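Local coordinates for ethylbenzene dehydrogenase alpha-subunit (Aromatoleum aromaticum, PDB 2IVF), which belongs to the molybdopterin oxidoreductase family and carries a molybdenum atom, an iron/sulfur cluster and the bound groups MGD and MD1, at residues G151-G156 with Y645-L650; E636-S641 with I854-L859; L343-V348 with A353-F358. One frame throughout, in Å; residues are numbered along the deposited sequence.

Contacts 1 and 2 lie side by side on one mixed sheet, their centres 16 Å apart, whereas contact 3 sits far off across the chain. Strand 648-651 of contact 1 runs parallel to its neighbour 631-636, which leads into the ligand-binding loop of contact 2, and Leu650 O lies 3.1 Å from Glu636 N, a probable hydrogen bond. The sheet thus reaches from the beta-subunit interface to the MD1 pocket. Along the chain the segments of contacts 1 and 2 alternate. Contact 3 is nested within the loop closed by contact 1 and precedes contact 2 in series, yet its centre lies about 61 Å from that of contact 1 and 55 Å from that of contact 2.

Contact 1: residues G151-G156 with Y645-L650; sequences GKRGEG and YADIVL
Gly154 and Tyr645 bring the two backbones together, their CA atoms 4.3 Å apart. Residues 151-156 make a tight reversal, a type II beta turn from Lys152 to Glu155 closed by Glu155 N to Lys152 O, and Gly154 takes the positive phi (87°) that this turn asks of its third residue. Glu155 braces the turn with its own side chain, OE1 accepting from Lys152 N through the anti lone pair. Facing the turn, residues 645-647 lead into strand 648-651. A water spans the gap, accepting from Gly154 N and donating to Ala646 O, which lies 2.6 Å from it.

The turn joins strands 147-149 and 158-160, the hairpin at one edge of the mixed sheet, and 648-651 is the next strand in, antiparallel to 147-149. The hairpin's tip is thus tied back to the sheet it belongs to, and also to the beta-subunit, whose Gln109 binds Gly154 O and packs on Tyr645.

Arg153 carries the polar link: with CG beside its backbone N and the chain extended to NE, it passes Tyr645 O, from which CG is 3.2 Å away, and meets Asp647 side-on. Arg153 NE donates to Asp647 OD1 (2.8 Å, 164°) and Arg153 NH2 to the syn lone pair of Asp647 OD2, a two-pronged salt bridge. The guanidinium and carboxylate planes are 35° apart. The carboxylate is gripped elsewhere too, OD1 by Arg149 and OD2 by Ile632 N, which should favour its ionised form, while Arg153 NH2 also reaches Leu629 O. Tyr645 O, buried by the contact, has no hydrogen-bonding partner in the model. Gly154 CA sits over one face of the Tyr645 ring, 4.1 Å from its centroid and displaced toward the rim, as a CH-pi contact.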
loop_
_atom_site.group_PDB
_atom_site.type_symbol
_atom_site.label_atom_id
_atom_site.label_comp_id
_atom_site.label_asym_id
_atom_site.label_seq_id
_atom_site.Cartn_x
_atom_site.Cartn_y
_atom_site.Cartn_z
ATOM N N GLY A 151 3.074 -32.017 -12.692
ATOM C CA GLY A 151 3.399 -31.792 -14.104
ATOM C C GLY A 151 4.806 -31.228 -14.240
ATOM O O GLY A 151 5.705 -31.571 -13.458
ATOM N N LYS A 152 4.994 -30.383 -15.243
ATOM C CA LYS A 152 6.241 -29.656 -15.444
ATOM C C LYS A 152 6.261 -28.528 -14.460
ATOM O O LYS A 152 5.218 -28.140 -13.928
ATOM C CB LYS A 152 6.283 -29.033 -16.838
ATOM C CG LYS A 152 6.177 -29.967 -17.977
ATOM C CD LYS A 152 7.294 -30.968 -17.996
ATOM C CE LYS A 152 7.389 -31.652 -19.356
ATOM N NZ LYS A 152 8.281 -32.861 -19.370
ATOM N N ARG A 153 7.438 -27.973 -14.211
ATOM C CA ARG A 153 7.508 -26.771 -13.387
ATOM C C ARG A 153 6.682 -25.652 -13.999
ATOM O O ARG A 153 6.837 -25.326 -15.197
ATOM C CB ARG A 153 8.954 -26.327 -13.182
ATOM C CG ARG A 153 9.766 -27.290 -12.304
ATOM C CD ARG A 153 11.268 -27.024 -12.349
ATOM N NE ARG A 153 11.981 -27.817 -11.339
ATOM C CZ ARG A 153 13.291 -28.058 -11.341
ATOM N NH1 ARG A 153 14.081 -27.600 -12.312
ATOM N NH2 ARG A 153 13.806 -28.783 -10.380
ATOM N N GLY A 154 5.791 -25.089 -13.190
ATOM C CA GLY A 154 4.936 -24.004 -13.642
ATOM C C GLY A 154 3.640 -24.412 -14.312
ATOM O O GLY A 154 2.892 -23.553 -14.758
ATOM N N GLU A 155 3.377 -25.709 -14.433
ATOM C CA GLU A 155 2.203 -26.172 -15.156
ATOM C C GLU A 155 0.918 -26.052 -14.358
ATOM O O GLU A 155 -0.179 -26.132 -14.929
ATOM C CB GLU A 155 2.411 -27.620 -15.589
ATOM C CG GLU A 155 1.399 -28.038 -16.591
ATOM C CD GLU A 155 1.732 -29.329 -17.280
ATOM O OE1 GLU A 155 2.629 -30.071 -16.814
ATOM O OE2 GLU A 155 1.038 -29.594 -18.273
ATOM N N GLY A 156 1.052 -25.941 -13.031
ATOM C CA GLY A 156 -0.088 -25.763 -12.130
ATOM C C GLY A 156 -0.778 -27.060 -11.782
ATOM O O GLY A 156 -2.012 -27.101 -11.572
ATOM N N TYR A 645 6.721 -22.621 -9.820
ATOM C CA TYR A 645 7.759 -23.370 -10.506
ATOM C C TYR A 645 8.525 -24.309 -9.602
ATOM O O TYR A 645 9.438 -24.996 -10.049
ATOM C CB TYR A 645 8.764 -22.414 -11.142
ATOM C CG TYR A 645 8.190 -21.634 -12.257
ATOM C CD1 TYR A 645 7.503 -20.475 -11.996
ATOM C CD2 TYR A 645 8.295 -22.067 -13.590
ATOM C CE1 TYR A 645 6.952 -19.745 -13.001
ATOM C CE2 TYR A 645 7.735 -21.302 -14.621
ATOM C CZ TYR A 645 7.072 -20.130 -14.279
ATOM O OH TYR A 645 6.476 -19.300 -15.224
ATOM N N ALA A 646 8.135 -24.376 -8.347
ATOM C CA ALA A 646 8.818 -25.221 -7.394
ATOM C C ALA A 646 8.466 -26.690 -7.583
ATOM O O ALA A 646 7.444 -27.060 -8.189
ATOM C CB ALA A 646 8.450 -24.781 -5.969
ATOM N N ASP A 647 9.327 -27.543 -7.058
ATOM C CA ASP A 647 9.070 -28.949 -6.990
ATOM C C ASP A 647 8.294 -29.294 -5.754
ATOM O O ASP A 647 7.513 -30.228 -5.783
ATOM C CB ASP A 647 10.378 -29.711 -7.004
ATOM C CG ASP A 647 11.219 -29.353 -8.195
ATOM O OD1 ASP A 647 10.690 -29.351 -9.340
ATOM O OD2 ASP A 647 12.403 -29.063 -7.977
ATOM N N ILE A 648 8.528 -28.542 -4.677
ATOM C CA ILE A 648 7.933 -28.796 -3.378
ATOM C C ILE A 648 7.567 -27.442 -2.782
ATOM O O ILE A 648 8.383 -26.513 -2.774
ATOM C CB ILE A 648 8.945 -29.515 -2.419
ATOM C CG1 ILE A 648 9.315 -30.908 -2.901
ATOM C CG2 ILE A 648 8.374 -29.585 -0.989
ATOM C CD1 ILE A 648 8.175 -31.918 -2.941
ATOM N N VAL A 649 6.343 -27.307 -2.288
ATOM C CA VAL A 649 5.950 -26.111 -1.574
ATOM C C VAL A 649 5.537 -26.545 -0.173
ATOM O O VAL A 649 4.686 -27.450 -0.016
ATOM C CB VAL A 649 4.812 -25.378 -2.296
ATOM C CG1 VAL A 649 4.379 -24.132 -1.504
ATOM C CG2 VAL A 649 5.241 -25.009 -3.740
ATOM N N LEU A 650 6.147 -25.898 0.837
ATOM C CA LEU A 650 5.934 -26.228 2.243
ATOM C C LEU A 650 5.094 -25.126 2.866
ATOM O O LEU A 650 5.487 -23.943 2.792
ATOM C CB LEU A 650 7.261 -26.262 2.956
ATOM C CG LEU A 650 8.239 -27.316 2.469
ATOM C CD1 LEU A 650 9.499 -27.201 3.275
ATOM C CD2 LEU A 650 7.632 -28.714 2.554
HETATM O O HOH W 1 5.985 -26.442 -10.275
#

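Contact 2: residues E636-S641 with I854-L859; sequences ETRMSS and IHSTHL. With MD1 (phosphoric acid 4-(2-amino-4-oxo-3,4,5,6,-tetrahydro-pteridin-6-yl)-2-hydroxy-3,4-dimercapto-but-3-en-yl ester guanylate ester), chain N.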
loop_
_atom_site.group_PDB
_atom_site.type_symbol
_atom_site.label_atom_id
_atom_site.label_comp_id
_atom_site.label_asym_id
_atom_site.label_seq_id
_atom_site.Cartn_x
_atom_site.Cartn_y
_atom_site.Cartn_z
ATOM N N GLU A 636 6.426 -21.164 1.913
ATOM C CA GLU A 636 5.479 -20.125 1.574
ATOM C C GLU A 636 4.192 -20.176 2.349
ATOM O O GLU A 636 3.709 -21.234 2.783
ATOM C CB GLU A 636 5.165 -20.208 0.065
ATOM C CG GLU A 636 5.922 -19.236 -0.816
ATOM C CD GLU A 636 5.594 -17.784 -0.642
ATOM O OE1 GLU A 636 4.717 -17.389 0.189
ATOM O OE2 GLU A 636 6.242 -17.005 -1.378
ATOM N N THR A 637 3.606 -19.006 2.499
ATOM C CA THR A 637 2.249 -18.868 2.960
ATOM C C THR A 637 1.303 -18.753 1.786
ATOM O O THR A 637 0.098 -18.980 1.919
ATOM C CB THR A 637 2.092 -17.588 3.781
ATOM O OG1 THR A 637 2.596 -16.496 3.015
ATOM C CG2 THR A 637 2.876 -17.706 5.087
ATOM N N ARG A 638 1.861 -18.415 0.632
ATOM C CA ARG A 638 1.091 -17.941 -0.475
ATOM C C ARG A 638 1.636 -18.570 -1.780
ATOM O O ARG A 638 2.833 -18.879 -1.895
ATOM C CB ARG A 638 1.220 -16.413 -0.453
ATOM C CG ARG A 638 0.523 -15.611 -1.498
ATOM C CD ARG A 638 1.013 -14.141 -1.454
ATOM N NE ARG A 638 2.300 -14.072 -2.123
ATOM C CZ ARG A 638 2.464 -13.861 -3.426
ATOM N NH1 ARG A 638 1.428 -13.664 -4.242
ATOM N NH2 ARG A 638 3.670 -13.888 -3.916
ATOM N N MET A 639 0.747 -18.800 -2.743
ATOM C CA MET A 639 1.170 -19.354 -4.025
ATOM C C MET A 639 1.716 -18.228 -4.900
ATOM O O MET A 639 1.003 -17.615 -5.714
ATOM C CB MET A 639 0.081 -20.148 -4.723
ATOM C CG MET A 639 0.593 -20.799 -5.973
ATOM S SD MET A 639 1.846 -22.061 -5.658
ATOM C CE MET A 639 0.880 -23.436 -5.071
ATOM N N SER A 640 2.990 -17.919 -4.665
ATOM C CA SER A 640 3.694 -16.900 -5.441
ATOM C C SER A 640 3.940 -17.402 -6.835
ATOM O O SER A 640 3.877 -18.587 -7.087
ATOM C CB SER A 640 5.040 -16.550 -4.783
ATOM O OG SER A 640 5.959 -17.601 -4.901
ATOM N N SER A 641 4.235 -16.478 -7.741
ATOM C CA SER A 641 4.560 -16.844 -9.087
ATOM C C SER A 641 5.769 -17.749 -9.114
ATOM O O SER A 641 5.821 -18.692 -9.927
ATOM C CB SER A 641 4.788 -15.592 -9.944
ATOM O OG SER A 641 5.878 -14.864 -9.474
ATOM N N ILE A 854 2.136 -4.954 0.371
ATOM C CA ILE A 854 3.524 -4.960 0.843
ATOM C C ILE A 854 4.201 -6.076 0.006
ATOM O O ILE A 854 3.951 -7.294 0.174
ATOM C CB ILE A 854 3.676 -5.175 2.359
ATOM C CG1 ILE A 854 2.869 -4.120 3.132
ATOM C CG2 ILE A 854 5.110 -5.118 2.771
ATOM C CD1 ILE A 854 3.318 -2.628 2.885
ATOM N N HIS A 855 5.029 -5.662 -0.946
ATOM C CA HIS A 855 5.556 -6.595 -1.945
ATOM C C HIS A 855 4.409 -7.395 -2.561
ATOM O O HIS A 855 3.407 -6.785 -2.911
ATOM C CB HIS A 855 6.661 -7.430 -1.312
ATOM C CG HIS A 855 7.673 -6.564 -0.689
ATOM N ND1 HIS A 855 8.578 -5.853 -1.435
ATOM C CD2 HIS A 855 7.809 -6.141 0.585
ATOM C CE1 HIS A 855 9.290 -5.089 -0.626
ATOM N NE2 HIS A 855 8.849 -5.240 0.602
ATOM N N SER A 856 4.492 -8.736 -2.651
ATOM C CA SER A 856 3.400 -9.519 -3.249
ATOM C C SER A 856 2.458 -10.115 -2.212
ATOM O O SER A 856 1.555 -10.887 -2.559
ATOM C CB SER A 856 3.946 -10.647 -4.136
ATOM O OG SER A 856 4.879 -10.160 -5.094
ATOM N N THR A 857 2.688 -9.791 -0.952
ATOM C CA THR A 857 1.958 -10.375 0.162
ATOM C C THR A 857 0.451 -10.263 -0.012
ATOM O O THR A 857 -0.285 -11.218 0.326
ATOM C CB THR A 857 2.419 -9.725 1.479
ATOM O OG1 THR A 857 3.777 -10.125 1.663
ATOM C CG2 THR A 857 1.590 -10.170 2.700
ATOM N N HIS A 858 0.014 -9.146 -0.584
ATOM C CA HIS A 858 -1.413 -8.840 -0.741
ATOM C C HIS A 858 -1.841 -8.731 -2.209
ATOM O O HIS A 858 -3.036 -8.389 -2.518
ATOM C CB HIS A 858 -1.746 -7.528 -0.051
ATOM C CG HIS A 858 -1.146 -7.393 1.307
ATOM N ND1 HIS A 858 0.122 -6.913 1.510
ATOM C CD2 HIS A 858 -1.633 -7.700 2.528
ATOM C CE1 HIS A 858 0.402 -6.941 2.802
ATOM N NE2 HIS A 858 -0.668 -7.370 3.450
ATOM N N LEU A 859 -0.918 -9.020 -3.120
ATOM C CA LEU A 859 -1.210 -8.907 -4.540
ATOM C C LEU A 859 -2.100 -10.015 -5.048
ATOM O O LEU A 859 -2.681 -9.934 -6.150
ATOM C CB LEU A 859 0.083 -8.798 -5.367
ATOM C CG LEU A 859 0.819 -7.476 -5.308
ATOM C CD1 LEU A 859 2.073 -7.513 -6.268
ATOM C CD2 LEU A 859 -0.140 -6.256 -5.559
HETATM P PB MD1 N . 10.516 -10.249 -2.583
HETATM O O3B MD1 N . 8.956 -10.022 -2.446
HETATM O O1B MD1 N . 11.071 -10.303 -1.206
HETATM O O2B MD1 N . 10.861 -11.245 -3.622
HETATM O O3A MD1 N . 10.968 -8.862 -3.205
HETATM C C10 MD1 N . 11.352 -7.728 -2.396
HETATM C C11 MD1 N . 11.521 -6.601 -3.402
HETATM O O11 MD1 N . 10.143 -6.187 -3.695
HETATM C C12 MD1 N . 12.243 -5.441 -2.771
HETATM S S12 MD1 N . 12.406 -5.292 -1.075
HETATM C C13 MD1 N . 12.742 -4.415 -3.533
HETATM S S13 MD1 N . 13.508 -3.074 -2.853
HETATM C C14 MD1 N . 12.674 -4.413 -5.013
HETATM N N15 MD1 N . 11.966 -3.362 -5.662
HETATM C C16 MD1 N . 11.757 -3.373 -7.016
HETATM C C15 MD1 N . 11.169 -2.255 -7.577
HETATM O O14 MD1 N . 10.846 -1.258 -6.877
HETATM N N17 MD1 N . 10.911 -2.353 -8.906
HETATM C C17 MD1 N . 11.288 -3.472 -9.651
HETATM N N16 MD1 N . 11.010 -3.445 -10.947
HETATM N N18 MD1 N . 11.902 -4.520 -9.078
HETATM C C20 MD1 N . 12.141 -4.474 -7.785
HETATM N N8 MD1 N . 12.808 -5.508 -7.209
HETATM C C7 MD1 N . 13.073 -5.636 -5.802
HETATM P PA MD1 N . 7.677 -10.945 -2.767
HETATM O O1A MD1 N . 6.588 -10.406 -1.896
HETATM O O2A MD1 N . 7.453 -10.914 -4.229
HETATM O "O5'" MD1 N . 8.059 -12.414 -2.333
HETATM C "C5'" MD1 N . 8.147 -12.656 -0.933
HETATM C "C4'" MD1 N . 7.360 -13.852 -0.587
HETATM O "O4'" MD1 N . 7.395 -13.877 0.835
HETATM C "C1'" MD1 N . 6.171 -14.511 1.208
HETATM N N9 MD1 N . 5.779 -14.294 2.608
HETATM C C4 MD1 N . 5.894 -15.225 3.544
HETATM N N3 MD1 N . 6.385 -16.484 3.454
HETATM C C2 MD1 N . 6.426 -17.264 4.534
HETATM N N2 MD1 N . 6.932 -18.525 4.457
HETATM N N1 MD1 N . 5.880 -16.782 5.707
HETATM C C6 MD1 N . 5.365 -15.518 5.866
HETATM O O6 MD1 N . 4.968 -15.163 6.976
HETATM C C5 MD1 N . 5.377 -14.688 4.734
HETATM N N7 MD1 N . 4.961 -13.453 4.473
HETATM C C8 MD1 N . 5.221 -13.225 3.183
HETATM C "C2'" MD1 N . 5.122 -13.896 0.287
HETATM O "O2'" MD1 N . 3.952 -14.729 0.102
HETATM C "C3'" MD1 N . 5.902 -13.630 -1.010
HETATM O "O3'" MD1 N . 5.547 -14.566 -2.061
#
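The MD1 pocket brings Arg638 and Ser856 together, one from a loop of the molybdopterin oxidoreductase region and the other from the dinucleotide-binding region. No hydrogen bond joins the two segments directly; the ligand bridges them. Residues 636-641 hold its ribose and touch its guanine. Glu636 takes both hydroxyls, OE1 accepting from O2' of MD1 and OE2 from O3' at 2.6 Å. Arg638 approaches the same MD1 diol edge-on: NE donates to O2' at 2.8 Å and NH2 to O3' at 2.7 Å (167°). Its chain leaves the backbone extended, then bends at chi3 (79°), turning the guanidinium broadside to Ser856, whose carbonyl O stands 3.0 Å above one face, displaced toward the rim, a contact rather than a hydrogen bond. Thr860 and Asp922 take NH1 and NH2, so its rotation is fixed from several sides.

Residues 854-859 hold the phosphate next to the ribose. A type II' turn from Ile854 to Thr857 presents Ser856 to it, and His855 reaches further along the ligand, ND1 lying 2.8 Å from O11 of MD1. Ser856 binds two phosphate oxygens of MD1, its backbone N donating to O1A at 2.8 Å and its OG to O2A, also at 2.8 Å.

Contact 3: residues L343-V348 with A353-F358; sequences LSAEDV and AKQFYF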
loop_
_atom_site.group_PDB
_atom_site.type_symbol
_atom_site.label_atom_id
_atom_site.label_comp_id
_atom_site.label_asym_id
_atom_site.label_seq_id
_atom_site.Cartn_x
_atom_site.Cartn_y
_atom_site.Cartn_z
ATOM N N LEU A 343 47.402 15.005 -3.162
ATOM C CA LEU A 343 48.776 15.214 -2.730
ATOM C C LEU A 343 48.988 14.460 -1.427
ATOM O O LEU A 343 48.229 14.677 -0.471
ATOM C CB LEU A 343 49.039 16.695 -2.503
ATOM C CG LEU A 343 50.446 17.063 -2.049
ATOM C CD1 LEU A 343 51.436 16.595 -3.090
ATOM C CD2 LEU A 343 50.522 18.572 -1.801
ATOM N N SER A 344 49.990 13.575 -1.404
ATOM C CA SER A 344 50.280 12.762 -0.232
ATOM C C SER A 344 51.637 13.089 0.361
ATOM O O SER A 344 52.510 13.688 -0.297
ATOM C CB SER A 344 50.214 11.271 -0.553
ATOM O OG SER A 344 51.430 10.788 -1.096
ATOM N N ALA A 345 51.804 12.713 1.625
ATOM C CA ALA A 345 53.043 12.958 2.338
ATOM C C ALA A 345 54.142 12.124 1.704
ATOM O O ALA A 345 55.295 12.524 1.713
ATOM C CB ALA A 345 52.881 12.632 3.799
ATOM N N GLU A 346 53.768 10.969 1.139
ATOM C CA GLU A 346 54.696 10.138 0.366
ATOM C C GLU A 346 55.311 10.959 -0.762
ATOM O O GLU A 346 56.508 10.953 -0.951
ATOM C CB GLU A 346 53.996 8.895 -0.224
ATOM C CG GLU A 346 55.009 7.843 -0.685
ATOM C CD GLU A 346 54.427 6.619 -1.395
ATOM O OE1 GLU A 346 53.218 6.476 -1.537
ATOM O OE2 GLU A 346 55.232 5.772 -1.842
ATOM N N ASP A 347 54.464 11.650 -1.516
ATOM C CA ASP A 347 54.918 12.509 -2.606
ATOM C C ASP A 347 55.817 13.621 -2.091
ATOM O O ASP A 347 56.852 13.926 -2.709
ATOM C CB ASP A 347 53.737 13.160 -3.329
ATOM C CG ASP A 347 52.691 12.159 -3.807
ATOM O OD1 ASP A 347 53.064 11.025 -4.167
ATOM O OD2 ASP A 347 51.504 12.528 -3.862
ATOM N N VAL A 348 55.433 14.232 -0.970
ATOM C CA VAL A 348 56.098 15.464 -0.501
ATOM C C VAL A 348 57.395 15.237 0.285
ATOM O O VAL A 348 58.394 15.910 0.025
ATOM C CB VAL A 348 55.130 16.353 0.337
ATOM C CG1 VAL A 348 55.824 17.658 0.754
ATOM C CG2 VAL A 348 53.840 16.637 -0.442
ATOM N N ALA A 353 51.202 7.484 2.485
ATOM C CA ALA A 353 50.528 7.595 1.215
ATOM C C ALA A 353 49.147 8.202 1.369
ATOM O O ALA A 353 48.626 8.780 0.421
ATOM C CB ALA A 353 50.415 6.200 0.579
ATOM N N LYS A 354 48.556 8.037 2.553
ATOM C CA LYS A 354 47.216 8.499 2.824
ATOM C C LYS A 354 47.230 9.698 3.771
ATOM O O LYS A 354 46.214 10.027 4.350
ATOM C CB LYS A 354 46.374 7.338 3.358
ATOM C CG LYS A 354 46.181 6.230 2.292
ATOM C CD LYS A 354 44.823 5.614 2.318
ATOM C CE LYS A 354 44.629 4.659 3.477
ATOM N NZ LYS A 354 43.223 4.179 3.517
ATOM N N GLN A 355 48.390 10.342 3.930
ATOM C CA GLN A 355 48.455 11.616 4.620
ATOM C C GLN A 355 48.272 12.712 3.575
ATOM O O GLN A 355 49.052 12.842 2.627
ATOM C CB GLN A 355 49.768 11.777 5.373
ATOM C CG GLN A 355 49.972 13.162 6.025
ATOM C CD GLN A 355 48.931 13.484 7.096
ATOM O OE1 GLN A 355 48.931 12.886 8.166
ATOM N NE2 GLN A 355 48.061 14.435 6.816
ATOM N N PHE A 356 47.239 13.511 3.753
ATOM C CA PHE A 356 46.887 14.509 2.748
ATOM C C PHE A 356 47.064 15.919 3.278
ATOM O O PHE A 356 47.471 16.103 4.444
ATOM C CB PHE A 356 45.495 14.250 2.213
ATOM C CG PHE A 356 45.311 12.876 1.669
ATOM C CD1 PHE A 356 46.161 12.368 0.707
ATOM C CD2 PHE A 356 44.274 12.087 2.099
ATOM C CE1 PHE A 356 45.980 11.110 0.211
ATOM C CE2 PHE A 356 44.095 10.822 1.592
ATOM C CZ PHE A 356 44.941 10.342 0.645
ATOM N N TYR A 357 46.816 16.909 2.412
ATOM C CA TYR A 357 47.156 18.287 2.718
ATOM C C TYR A 357 46.063 19.300 2.490
ATOM O O TYR A 357 45.291 19.207 1.528
ATOM C CB TYR A 357 48.353 18.716 1.895
ATOM C CG TYR A 357 49.631 18.028 2.296
ATOM C CD1 TYR A 357 50.483 18.606 3.228
ATOM C CD2 TYR A 357 49.963 16.787 1.776
ATOM C CE1 TYR A 357 51.598 17.994 3.618
ATOM C CE2 TYR A 357 51.097 16.164 2.154
ATOM C CZ TYR A 357 51.925 16.775 3.070
ATOM O OH TYR A 357 53.095 16.179 3.451
ATOM N N PHE A 358 46.020 20.263 3.409
ATOM C CA PHE A 358 45.367 21.545 3.208
ATOM C C PHE A 358 46.405 22.542 2.698
ATOM O O PHE A 358 47.619 22.295 2.752
ATOM C CB PHE A 358 44.847 22.123 4.522
ATOM C CG PHE A 358 43.804 21.292 5.217
ATOM C CD1 PHE A 358 42.683 20.866 4.573
ATOM C CD2 PHE A 358 43.937 20.990 6.562
ATOM C CE1 PHE A 358 41.704 20.142 5.248
ATOM C CE2 PHE A 358 42.961 20.264 7.237
ATOM C CZ PHE A 358 41.842 19.846 6.579
HETATM O O HOH W 2 46.301 16.428 -0.269
#
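Tyr357 reaches across to Leu343, Ala345 and Val348, and it can be followed outward atom by atom. Its CB leaves strand 356-360 toward the opposing segment, and CG lies anti to the carbonyl carbon (chi1 -69°), which slides one edge of the ring along the backbone of residues 343-345. Tyr357 CD2 meets Leu343 twice, at carbonyl O and at CG (3.9 Å). Farther out, Tyr357 CE2 lies 3.6 Å from Ala345 N and equally near Ser344 C, all close to the ring plane, while Val348 CG2 packs obliquely against the same atom at 3.8 Å. CZ comes near Val348 CG2 and Ala345 CA. At the tip, Tyr357 OH is 3.4 Å from Ala345 CA and touches Val348 CB. Val366 of the paired strand 365-369 and Leu334 of strand 334-336 also pack on this side chain.

The backbones are joined more sparingly. Ala345 N donates to Gln355 O (2.9 Å) at a bent 133°, and Ser344 CA makes a CA-H...O contact with the same oxygen. A water accepts from Tyr357 N and lies 2.6 Å from Leu343 O. Beside this, Ser344 and Asp347 hold each other reciprocally: Asp347 N donates to Ser344 OG, and Ser344 N to Asp347 OD2. This is the capping box that begins many helices, here starting the short helix 345-349 directly against the first strand of the hairpin 356-360/365-369.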